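Local coordinates for zona occludens toxin N-terminal domain-containing protein (Neisseria meningitidis MC58, PDB 2R2A), which is of unknown function but, as the N-terminal domain of a Zot-family membrane protein with a P-loop NTPase-like fold, probably binds nucleotides, at residues A[20-25]-A[127-132]. Numbering follows the deposited sequence.
Sequences LKMVSM and FVLTQG
The selenomethionine M22 lies across the aromatic ring of F127, and this Met-aromatic pair carries most of the meeting between helix 18-28 and strand 125-130. The terminal methyl makes the face contact: CE of M22 sits 3.7 Å from the centroid of the F127 ring, only 8° off the ring normal, a CH-pi contact made almost squarely over the centre of one face. The selenium lies off to one side, 4.1 Å from the same centroid and oblique to the ring, and it comes nearest at CD1 of F127, 3.6 Å from SE of M22. With CG anti to the backbone N (chi1 -176°), the M22 chain heads for the strand, and bends at the next two torsions fold its methyl over the ring, the two side chains crossing at about a right angle.

Apolar touches widen the interface. The methyl CE of a second selenomethionine, M25, one helical turn further on, reaches CE1 of F127 at 3.9 Å, approaching obliquely. The M25 side chain also rests against strand 144-152, at K146 and Y148. Nearer the start of the helix, CD2 of L129 lies 4.2 Å from CB of M22. No hydrogen bond links the two segments, and all four residues are buried. I92 of strand 90-93 touches M22, F127 and L129, knitting a neighbouring strand into the same layer.

The axes of helix 20-25 and strand 127-130 run nearly antiparallel, 10.9 Å apart at closest approach. Such an apolar layer between the parallel part of the central mixed sheet and the helix following the first strand is characteristic of P-loop NTPase folds, and the L129 side chain touches a probable Walker A loop near a bound sulfate.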
loop_
_atom_site.group_PDB
_atom_site.type_symbol
_atom_site.label_atom_id
_atom_site.label_comp_id
_atom_site.label_asym_id
_atom_site.label_seq_id
_atom_site.Cartn_x
_atom_site.Cartn_y
_atom_site.Cartn_z
ATOM N N LEU A 20 -2.361 10.520 -4.876
ATOM C CA LEU A 20 -1.859 10.973 -6.208
ATOM C C LEU A 20 -0.440 10.486 -6.472
ATOM O O LEU A 20 -0.123 10.111 -7.595
ATOM C CB LEU A 20 -1.874 12.493 -6.305
ATOM C CG LEU A 20 -3.261 13.119 -6.402
ATOM C CD1 LEU A 20 -3.076 14.577 -6.233
ATOM C CD2 LEU A 20 -3.882 12.776 -7.762
ATOM N N LYS A 21 0.420 10.476 -5.441
ATOM C CA LYS A 21 1.740 9.852 -5.626
ATOM C C LYS A 21 1.621 8.359 -6.017
ATOM O O LYS A 21 2.317 7.883 -6.924
ATOM C CB LYS A 21 2.624 10.049 -4.382
ATOM C CG LYS A 21 4.021 9.426 -4.507
ATOM C CD LYS A 21 4.767 10.135 -5.662
ATOM C CE LYS A 21 6.149 9.563 -5.926
ATOM N NZ LYS A 21 6.696 10.425 -7.059
HETATM N N MSE A 22 0.755 7.630 -5.327
HETATM C CA MSE A 22 0.512 6.215 -5.655
HETATM C C MSE A 22 0.069 6.030 -7.114
HETATM O O MSE A 22 0.644 5.218 -7.846
HETATM C CB MSE A 22 -0.485 5.614 -4.660
HETATM C CG MSE A 22 -0.762 4.098 -4.834
HETATM SE SE MSE A 22 0.790 3.013 -4.336
HETATM C CE MSE A 22 1.391 2.341 -6.119
ATOM N N VAL A 23 -0.952 6.778 -7.530
ATOM C CA VAL A 23 -1.420 6.722 -8.938
ATOM C C VAL A 23 -0.300 7.109 -9.927
ATOM O O VAL A 23 -0.138 6.492 -10.987
ATOM C CB VAL A 23 -2.684 7.600 -9.150
ATOM C CG1 VAL A 23 -3.181 7.526 -10.636
ATOM C CG2 VAL A 23 -3.808 7.225 -8.144
ATOM N N SER A 24 0.494 8.115 -9.569
ATOM C CA SER A 24 1.658 8.523 -10.368
ATOM C C SER A 24 2.634 7.347 -10.563
ATOM O O SER A 24 3.176 7.124 -11.661
ATOM C CB SER A 24 2.359 9.715 -9.685
ATOM O OG SER A 24 3.238 10.391 -10.573
HETATM N N MSE A 25 2.856 6.578 -9.495
HETATM C CA MSE A 25 3.692 5.364 -9.569
HETATM C C MSE A 25 3.084 4.313 -10.462
HETATM O O MSE A 25 3.775 3.693 -11.282
HETATM C CB MSE A 25 3.942 4.811 -8.155
HETATM C CG MSE A 25 4.751 5.811 -7.325
HETATM SE SE MSE A 25 4.734 5.428 -5.383
HETATM C CE MSE A 25 5.949 3.965 -5.558
ATOM N N PHE A 127 1.410 -2.347 -1.339
ATOM C CA PHE A 127 1.621 -0.916 -0.949
ATOM C C PHE A 127 0.611 -0.630 0.147
ATOM O O PHE A 127 -0.582 -0.889 -0.042
ATOM C CB PHE A 127 1.335 0.013 -2.120
ATOM C CG PHE A 127 2.301 -0.138 -3.250
ATOM C CD1 PHE A 127 3.400 0.699 -3.340
ATOM C CD2 PHE A 127 2.144 -1.180 -4.196
ATOM C CE1 PHE A 127 4.351 0.547 -4.390
ATOM C CE2 PHE A 127 3.099 -1.352 -5.230
ATOM C CZ PHE A 127 4.174 -0.497 -5.332
ATOM N N VAL A 128 1.054 -0.030 1.261
ATOM C CA VAL A 128 0.104 0.370 2.294
ATOM C C VAL A 128 0.269 1.871 2.518
ATOM O O VAL A 128 1.380 2.365 2.578
ATOM C CB VAL A 128 0.319 -0.385 3.643
ATOM C CG1 VAL A 128 -0.341 -1.806 3.566
ATOM C CG2 VAL A 128 1.791 -0.460 4.012
ATOM N N LEU A 129 -0.845 2.593 2.486
ATOM C CA LEU A 129 -0.846 4.035 2.709
ATOM C C LEU A 129 -1.537 4.267 4.040
ATOM O O LEU A 129 -2.567 3.591 4.364
ATOM C CB LEU A 129 -1.650 4.739 1.604
ATOM C CG LEU A 129 -1.014 4.852 0.213
ATOM C CD1 LEU A 129 -0.834 3.493 -0.375
ATOM C CD2 LEU A 129 -1.924 5.726 -0.685
ATOM N N THR A 130 -0.988 5.185 4.847
ATOM C CA THR A 130 -1.694 5.463 6.078
ATOM C C THR A 130 -1.179 6.831 6.504
ATOM O O THR A 130 -0.230 7.351 5.889
ATOM C CB THR A 130 -1.473 4.355 7.184
ATOM O OG1 THR A 130 -2.268 4.682 8.350
ATOM C CG2 THR A 130 -0.008 4.294 7.619
ATOM N N GLN A 131 -1.770 7.394 7.551
ATOM C CA GLN A 131 -1.387 8.702 7.991
ATOM C C GLN A 131 -0.116 8.684 8.853
ATOM O O GLN A 131 0.597 9.707 8.914
ATOM C CB GLN A 131 -2.540 9.345 8.794
ATOM C CG GLN A 131 -3.694 9.639 7.849
ATOM C CD GLN A 131 -4.936 10.068 8.574
ATOM O OE1 GLN A 131 -4.900 11.049 9.278
ATOM N NE2 GLN A 131 -6.045 9.309 8.409
ATOM N N GLY A 132 0.156 7.574 9.531
ATOM C CA GLY A 132 1.344 7.510 10.396
ATOM C C GLY A 132 1.716 6.044 10.575
ATOM O O GLY A 132 0.836 5.189 10.714
#